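Local coordinates for foldase protein PrsA 2 (Bacillus anthracis, PDB 6VJ4) that catalyses the cis-trans isomerisation of peptidyl-proline bonds, assists the extracellular folding of secreted proteins and is important for secretion of the protective antigen, at residues 118-121 against 122-126; 97-100 against 101-105; 144-147 against 148-151. All coordinates share one frame; numbering follows the deposited sequence.

Interaction 1 of 3, residues 118-121 against 122-126; sequences SDEN and EAKEI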
loop_
_atom_site.group_PDB
_atom_site.type_symbol
_atom_site.label_atom_id
_atom_site.label_comp_id
_atom_site.label_asym_id
_atom_site.label_seq_id
_atom_site.Cartn_x
_atom_site.Cartn_y
_atom_site.Cartn_z
ATOM N N SER A 118 -26.152 0.689 -31.461
ATOM C CA SER A 118 -25.033 -0.131 -30.926
ATOM C C SER A 118 -24.258 -0.790 -32.069
ATOM O O SER A 118 -23.073 -1.102 -31.878
ATOM C CB SER A 118 -25.560 -1.157 -29.954
ATOM O OG SER A 118 -26.625 -1.869 -30.549
ATOM N N ASP A 119 -24.916 -0.977 -33.207
ATOM C CA ASP A 119 -24.336 -1.718 -34.357
ATOM C C ASP A 119 -23.752 -0.700 -35.336
ATOM O O ASP A 119 -24.527 0.168 -35.760
ATOM C CB ASP A 119 -25.429 -2.564 -35.011
ATOM C CG ASP A 119 -24.930 -3.488 -36.106
ATOM O OD1 ASP A 119 -24.353 -4.536 -35.761
ATOM O OD2 ASP A 119 -25.099 -3.132 -37.295
ATOM N N GLU A 120 -22.456 -0.826 -35.670
ATOM C CA GLU A 120 -21.751 0.113 -36.590
ATOM C C GLU A 120 -22.379 0.054 -37.993
ATOM O O GLU A 120 -22.451 1.121 -38.648
ATOM C CB GLU A 120 -20.257 -0.202 -36.674
ATOM C CG GLU A 120 -19.483 0.757 -37.562
ATOM C CD GLU A 120 -18.009 0.443 -37.769
ATOM O OE1 GLU A 120 -17.512 -0.512 -37.145
ATOM O OE2 GLU A 120 -17.360 1.150 -38.565
ATOM N N ASN A 121 -22.770 -1.132 -38.468
ATOM C CA ASN A 121 -23.408 -1.180 -39.811
ATOM C C ASN A 121 -24.737 -0.425 -39.751
ATOM O O ASN A 121 -25.077 0.250 -40.729
ATOM C CB ASN A 121 -23.669 -2.599 -40.336
ATOM C CG ASN A 121 -24.115 -2.579 -41.788
ATOM O OD1 ASN A 121 -23.417 -2.031 -42.643
ATOM N ND2 ASN A 121 -25.271 -3.157 -42.079
ATOM N N GLU A 122 -25.462 -0.545 -38.637
ATOM C CA GLU A 122 -26.752 0.182 -38.502
ATOM C C GLU A 122 -26.487 1.693 -38.562
ATOM O O GLU A 122 -27.309 2.407 -39.167
ATOM C CB GLU A 122 -27.467 -0.198 -37.205
ATOM C CG GLU A 122 -28.815 0.484 -37.060
ATOM C CD GLU A 122 -29.703 -0.015 -35.928
ATOM O OE1 GLU A 122 -29.438 -1.121 -35.402
ATOM O OE2 GLU A 122 -30.658 0.708 -35.582
ATOM N N ALA A 123 -25.384 2.148 -37.973
ATOM C CA ALA A 123 -25.032 3.595 -37.999
ATOM C C ALA A 123 -24.692 4.009 -39.430
ATOM O O ALA A 123 -25.121 5.081 -39.851
ATOM C CB ALA A 123 -23.893 3.897 -37.067
ATOM N N LYS A 124 -23.981 3.158 -40.165
ATOM C CA LYS A 124 -23.655 3.480 -41.579
ATOM C C LYS A 124 -24.944 3.529 -42.408
ATOM O O LYS A 124 -25.058 4.422 -43.257
ATOM C CB LYS A 124 -22.690 2.452 -42.162
ATOM C CG LYS A 124 -21.273 2.501 -41.619
ATOM C CD LYS A 124 -20.369 1.465 -42.252
ATOM C CE LYS A 124 -18.947 1.529 -41.732
ATOM N NZ LYS A 124 -18.104 0.459 -42.320
ATOM N N GLU A 125 -25.879 2.617 -42.145
ATOM C CA GLU A 125 -27.136 2.599 -42.936
ATOM C C GLU A 125 -27.963 3.834 -42.556
ATOM O O GLU A 125 -28.586 4.413 -43.464
ATOM C CB GLU A 125 -27.833 1.249 -42.789
ATOM C CG GLU A 125 -27.094 0.119 -43.498
ATOM C CD GLU A 125 -26.904 0.319 -44.998
ATOM O OE1 GLU A 125 -25.794 0.063 -45.495
ATOM O OE2 GLU A 125 -27.871 0.718 -45.669
ATOM N N ILE A 126 -27.905 4.271 -41.294
ATOM C CA ILE A 126 -28.631 5.517 -40.905
ATOM C C ILE A 126 -28.026 6.697 -41.659
ATOM O O ILE A 126 -28.794 7.512 -42.175
ATOM C CB ILE A 126 -28.638 5.707 -39.378
ATOM C CG1 ILE A 126 -29.672 4.758 -38.768
ATOM C CG2 ILE A 126 -28.915 7.151 -38.989
ATOM C CD1 ILE A 126 -29.647 4.679 -37.288
HETATM O O HOH W 1 -27.968 -1.084 -33.351
#

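Interaction 2 of 3, residues 97-100 against 101-105; sequences VTEK and DVKDH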
loop_
_atom_site.group_PDB
_atom_site.type_symbol
_atom_site.label_atom_id
_atom_site.label_comp_id
_atom_site.label_asym_id
_atom_site.label_seq_id
_atom_site.Cartn_x
_atom_site.Cartn_y
_atom_site.Cartn_z
ATOM N N VAL A 97 -7.565 20.444 -11.225
ATOM C CA VAL A 97 -7.918 21.303 -12.399
ATOM C C VAL A 97 -6.742 22.239 -12.677
ATOM O O VAL A 97 -6.491 23.158 -11.862
ATOM C CB VAL A 97 -9.237 22.065 -12.187
ATOM C CG1 VAL A 97 -9.589 22.925 -13.395
ATOM C CG2 VAL A 97 -10.388 21.119 -11.868
ATOM N N THR A 98 -6.047 21.995 -13.786
ATOM C CA THR A 98 -4.856 22.792 -14.178
ATOM C C THR A 98 -5.276 23.903 -15.142
ATOM O O THR A 98 -6.365 23.811 -15.724
ATOM C CB THR A 98 -3.800 21.900 -14.844
ATOM O OG1 THR A 98 -4.352 21.451 -16.081
ATOM C CG2 THR A 98 -3.394 20.717 -13.990
ATOM N N GLU A 99 -4.428 24.917 -15.299
ATOM C CA GLU A 99 -4.711 26.014 -16.253
ATOM C C GLU A 99 -4.892 25.395 -17.642
ATOM O O GLU A 99 -5.735 25.901 -18.395
ATOM C CB GLU A 99 -3.576 27.044 -16.235
ATOM C CG GLU A 99 -3.837 28.263 -17.115
ATOM C CD GLU A 99 -4.986 29.166 -16.679
ATOM O OE1 GLU A 99 -5.443 29.032 -15.519
ATOM O OE2 GLU A 99 -5.415 30.013 -17.496
ATOM N N LYS A 100 -4.112 24.352 -17.960
ATOM C CA LYS A 100 -4.261 23.660 -19.274
ATOM C C LYS A 100 -5.668 23.053 -19.381
ATOM O O LYS A 100 -6.288 23.174 -20.459
ATOM C CB LYS A 100 -3.208 22.568 -19.463
ATOM C CG LYS A 100 -3.469 21.653 -20.654
ATOM C CD LYS A 100 -2.281 20.822 -21.083
ATOM C CE LYS A 100 -2.619 19.880 -22.222
ATOM N NZ LYS A 100 -3.173 20.608 -23.390
ATOM N N ASP A 101 -6.158 22.432 -18.304
ATOM C CA ASP A 101 -7.533 21.866 -18.309
ATOM C C ASP A 101 -8.524 22.997 -18.604
ATOM O O ASP A 101 -9.456 22.776 -19.398
ATOM C CB ASP A 101 -7.904 21.211 -16.976
ATOM C CG ASP A 101 -7.176 19.908 -16.671
ATOM O OD1 ASP A 101 -6.822 19.197 -17.625
ATOM O OD2 ASP A 101 -6.978 19.606 -15.462
ATOM N N VAL A 102 -8.348 24.156 -17.967
ATOM C CA VAL A 102 -9.302 25.276 -18.218
ATOM C C VAL A 102 -9.209 25.682 -19.696
ATOM O O VAL A 102 -10.266 25.753 -20.351
ATOM C CB VAL A 102 -9.055 26.438 -17.251
ATOM C CG1 VAL A 102 -9.939 27.641 -17.556
ATOM C CG2 VAL A 102 -9.257 25.965 -15.819
ATOM N N LYS A 103 -7.993 25.883 -20.208
ATOM C CA LYS A 103 -7.828 26.286 -21.626
ATOM C C LYS A 103 -8.403 25.211 -22.555
ATOM O O LYS A 103 -8.981 25.593 -23.559
ATOM C CB LYS A 103 -6.357 26.523 -21.985
ATOM C CG LYS A 103 -5.705 27.709 -21.299
ATOM C CD LYS A 103 -4.298 27.981 -21.810
ATOM C CE LYS A 103 -3.581 29.063 -21.035
ATOM N NZ LYS A 103 -4.358 30.325 -21.010
ATOM N N ASP A 104 -8.263 23.926 -22.212
ATOM C CA ASP A 104 -8.775 22.823 -23.074
ATOM C C ASP A 104 -10.306 22.823 -23.129
ATOM O O ASP A 104 -10.849 22.128 -24.020
ATOM C CB ASP A 104 -8.300 21.447 -22.600
ATOM C CG ASP A 104 -6.821 21.193 -22.811
ATOM O OD1 ASP A 104 -6.191 21.965 -23.585
ATOM O OD2 ASP A 104 -6.303 20.232 -22.186
ATOM N N HIS A 105 -10.964 23.511 -22.198
ATOM C CA HIS A 105 -12.449 23.574 -22.164
ATOM C C HIS A 105 -12.924 24.953 -22.624
ATOM O O HIS A 105 -14.099 25.231 -22.459
ATOM C CB HIS A 105 -12.976 23.211 -20.771
ATOM C CG HIS A 105 -12.806 21.772 -20.432
ATOM N ND1 HIS A 105 -11.570 21.222 -20.141
ATOM C CD2 HIS A 105 -13.703 20.762 -20.365
ATOM C CE1 HIS A 105 -11.713 19.936 -19.897
ATOM N NE2 HIS A 105 -13.012 19.626 -20.029
#

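Interaction 3 of 3, residues 144-147 against 148-151; sequences SQDL and LSKE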
loop_
_atom_site.group_PDB
_atom_site.type_symbol
_atom_site.label_atom_id
_atom_site.label_comp_id
_atom_site.label_asym_id
_atom_site.label_seq_id
_atom_site.Cartn_x
_atom_site.Cartn_y
_atom_site.Cartn_z
ATOM N N SER A 144 -33.047 5.880 -32.349
ATOM C CA SER A 144 -32.015 6.223 -31.339
ATOM C C SER A 144 -32.205 5.431 -30.047
ATOM O O SER A 144 -33.360 5.282 -29.593
ATOM C CB SER A 144 -31.957 7.685 -31.040
ATOM O OG SER A 144 -30.854 7.938 -30.190
ATOM N N GLN A 145 -31.089 4.955 -29.485
ATOM C CA GLN A 145 -31.075 4.244 -28.189
ATOM C C GLN A 145 -30.923 5.240 -27.039
ATOM O O GLN A 145 -31.016 4.800 -25.887
ATOM C CB GLN A 145 -29.932 3.236 -28.180
ATOM C CG GLN A 145 -30.138 2.148 -29.209
ATOM C CD GLN A 145 -28.952 1.221 -29.273
ATOM O OE1 GLN A 145 -27.969 1.391 -28.551
ATOM N NE2 GLN A 145 -29.024 0.277 -30.188
ATOM N N ASP A 146 -30.708 6.524 -27.341
ATOM C CA ASP A 146 -30.513 7.533 -26.264
ATOM C C ASP A 146 -31.892 8.008 -25.809
ATOM O O ASP A 146 -32.470 8.896 -26.466
ATOM C CB ASP A 146 -29.656 8.715 -26.697
ATOM C CG ASP A 146 -29.524 9.744 -25.583
ATOM O OD1 ASP A 146 -29.867 9.388 -24.421
ATOM O OD2 ASP A 146 -29.192 10.901 -25.878
ATOM N N LEU A 147 -32.406 7.413 -24.728
ATOM C CA LEU A 147 -33.779 7.762 -24.278
ATOM C C LEU A 147 -33.859 9.234 -23.866
ATOM O O LEU A 147 -34.954 9.786 -23.951
ATOM C CB LEU A 147 -34.176 6.856 -23.121
ATOM C CG LEU A 147 -34.226 5.368 -23.454
ATOM C CD1 LEU A 147 -34.699 4.580 -22.246
ATOM C CD2 LEU A 147 -35.142 5.122 -24.653
ATOM N N LEU A 148 -32.760 9.839 -23.410
ATOM C CA LEU A 148 -32.843 11.260 -22.967
ATOM C C LEU A 148 -33.151 12.212 -24.132
ATOM O O LEU A 148 -33.651 13.309 -23.842
ATOM C CB LEU A 148 -31.515 11.651 -22.321
ATOM C CG LEU A 148 -31.157 10.913 -21.041
ATOM C CD1 LEU A 148 -29.769 11.328 -20.553
ATOM C CD2 LEU A 148 -32.199 11.189 -19.978
ATOM N N SER A 149 -32.822 11.849 -25.379
ATOM C CA SER A 149 -32.991 12.788 -26.518
ATOM C C SER A 149 -33.851 12.222 -27.643
ATOM O O SER A 149 -34.285 13.036 -28.468
ATOM C CB SER A 149 -31.660 13.208 -27.114
ATOM O OG SER A 149 -30.930 12.065 -27.558
ATOM N N LYS A 150 -34.124 10.914 -27.652
ATOM C CA LYS A 150 -34.798 10.388 -28.865
ATOM C C LYS A 150 -36.186 11.009 -29.070
ATOM O O LYS A 150 -36.508 11.251 -30.230
ATOM C CB LYS A 150 -34.846 8.867 -28.836
ATOM C CG LYS A 150 -35.818 8.280 -27.859
ATOM C CD LYS A 150 -35.837 6.747 -27.931
ATOM C CE LYS A 150 -36.553 6.210 -29.143
ATOM N NZ LYS A 150 -36.532 4.744 -29.171
ATOM N N GLU A 151 -36.932 11.353 -28.024
ATOM C CA GLU A 151 -38.307 11.892 -28.259
ATOM C C GLU A 151 -38.245 13.369 -28.644
ATOM O O GLU A 151 -39.275 13.919 -29.083
ATOM C CB GLU A 151 -39.228 11.693 -27.057
ATOM C CG GLU A 151 -39.410 10.238 -26.689
ATOM C CD GLU A 151 -40.012 9.366 -27.784
ATOM O OE1 GLU A 151 -40.748 9.895 -28.651
ATOM O OE2 GLU A 151 -39.742 8.167 -27.774
HETATM O O HOH W 2 -31.205 10.565 -29.821
HETATM O O HOH W 3 -36.149 11.895 -25.382
#

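Interaction 1 of 3, residues 118-121 against 122-126
Asp119 caps the start of helix 120-131 by taking the backbone N-H of Glu122 on its carboxylate. The bond from Glu122 N to Asp119 OD2 is 2.9 Å long. It reaches the oxygen on its anti side, close to the carboxylate plane, and is bent, with 141° at the hydrogen. The Asp119 CG lies anti to its own backbone N (chi1 -174°), which turns the carboxylate over the first turn. The side chains of Asp119 and Glu122 cross at about a right angle, with 3.8 Å between their CB atoms.

The backbone then enters regular helical bonding. Ala123 N donates to Asp119 O, Lys124 N to Glu120 O and Glu125 N to Asn121 O.

Water joins the same turn. Water 1 accepts from Asp119 N and donates to Glu122 OE1, bridging the two residues.

Charge pairing is looser. Glu120 and Lys124 are both extended, and Glu120 OE2 forms a long salt bridge to Lys124 NZ at 3.9 Å.

Asn121 and Glu125 simply pack side by side, amide and carboxylate planes 45° apart, with Asn121 ND2 4.0 Å from Glu125 CG.

Ala123 packs against Val117 of strand 110-117 and Tyr190 of strand 189-198. This is an N-cap at a strand-to-helix turn in the PpiC-type domain. Carboxylates at a helix N-terminus would probably interact favourably with the helix dipole. Crowding of Asp119, Glu122 and nearby Glu143 would probably work against this, and could raise the pKa of one of them.

Interaction 2 of 3, residues 97-100 against 101-105
Thr98 and Asp101 form a capping box at the start of helix 99-104. Asp101 N donates to Thr98 OG1 at 3.0 Å, and Thr98 N donates to Asp101 OD2 at 3.1 Å. The second bond is almost straight, 175° at the hydrogen, but meets the oxygen from above the carboxylate plane. The Thr98 hydroxyl sits between its backbone N and carbonyl carbon (chi1 67°), a position that aims OG1 at the first turn.

Backbone bonds continue the helix. Val102 N donates to Thr98 O, Lys103 N to Glu99 O and Asp104 N to Lys100 O. One turn on from the cap, His105 ND1 donates to Asp101 O at 2.7 Å.

Two ion pairs span one turn each. Lys100 bends at its last torsion and brings NZ to Asp104 OD1 at 3.3 Å, a salt bridge with weak hydrogen bonds to both oxygens. Glu99 OE2 to Lys103 NZ is longer, 3.7 Å; the same OE2 is hydrogen-bonded to Tyr204 of helix 204-220.

Val97, just before the cap, packs CG1 on Val102 CG2 at 3.9 Å, a hydrophobic staple.

The Asp101 carboxylate, also in a long, weak ion pair with Arg219, would probably favour this helix N-terminus electrostatically.

Interaction 3 of 3, residues 144-147 against 148-151
Asp146 spreads its carboxylate over the first turn of the short helix 147-150. Its CG stands anti to the backbone N (chi1 178°), and each oxygen then takes a different donor. OD1 accepts from Leu148 N at 3.1 Å. OD2 accepts from the hydroxyl of Ser149 at 2.7 Å. Both donors come from well above the carboxylate plane. OD2 is also hydrogen-bonded to His114 on strand 110-117.

Ser149 OG also accepts from water 2, which lies 2.7 Å from Ser144 OG. Ser144 OG in turn accepts from Asp146 N at 3.2 Å, and this closes an ST turn. The same oxygen bonds to Leu116 N, so the turn is tied to strand 110-117. Asp146 is the N-cap of the helix that follows, a weakly bonded one that leads towards strand 155-159 of the PpiC-type domain, which has the parvulin fold.

Asp146 O has two backbone donors. Lys150 N approaches nearly along the C=O axis at 2.9 Å, while Ser149 N comes in above the carbonyl plane.

The Lys150 CG sits between its backbone N and carbonyl carbon (chi1 73°). The chain then bends at chi3, which sets CE 3.4 Å from Ser144 O. Its NZ ends in a weak bond to Ser144 O, 3.2 Å. Leu147 runs beside this chain and points the same way, with CD2 3.7 Å from Lys150 CD.

In the fold
Interaction 2 comes first along the chain, then interaction 1, then interaction 3. Each lies at the start of a helix: 99-104, 120-131 and 147-150. Interactions 1 and 3 fall within the PpiC-type isomerase range, with centres about 16 Å apart. Both border strand 110-117 of the four-stranded antiparallel sheet, and interaction 1 directly follows it. The two contacts touch at Ser118 and Gln145. Interaction 2 lies about 35 Å from interaction 1 and 31 Å from interaction 3, centre to centre. It packs against helix 204-220, so its cap belongs to the helical part of the foldase.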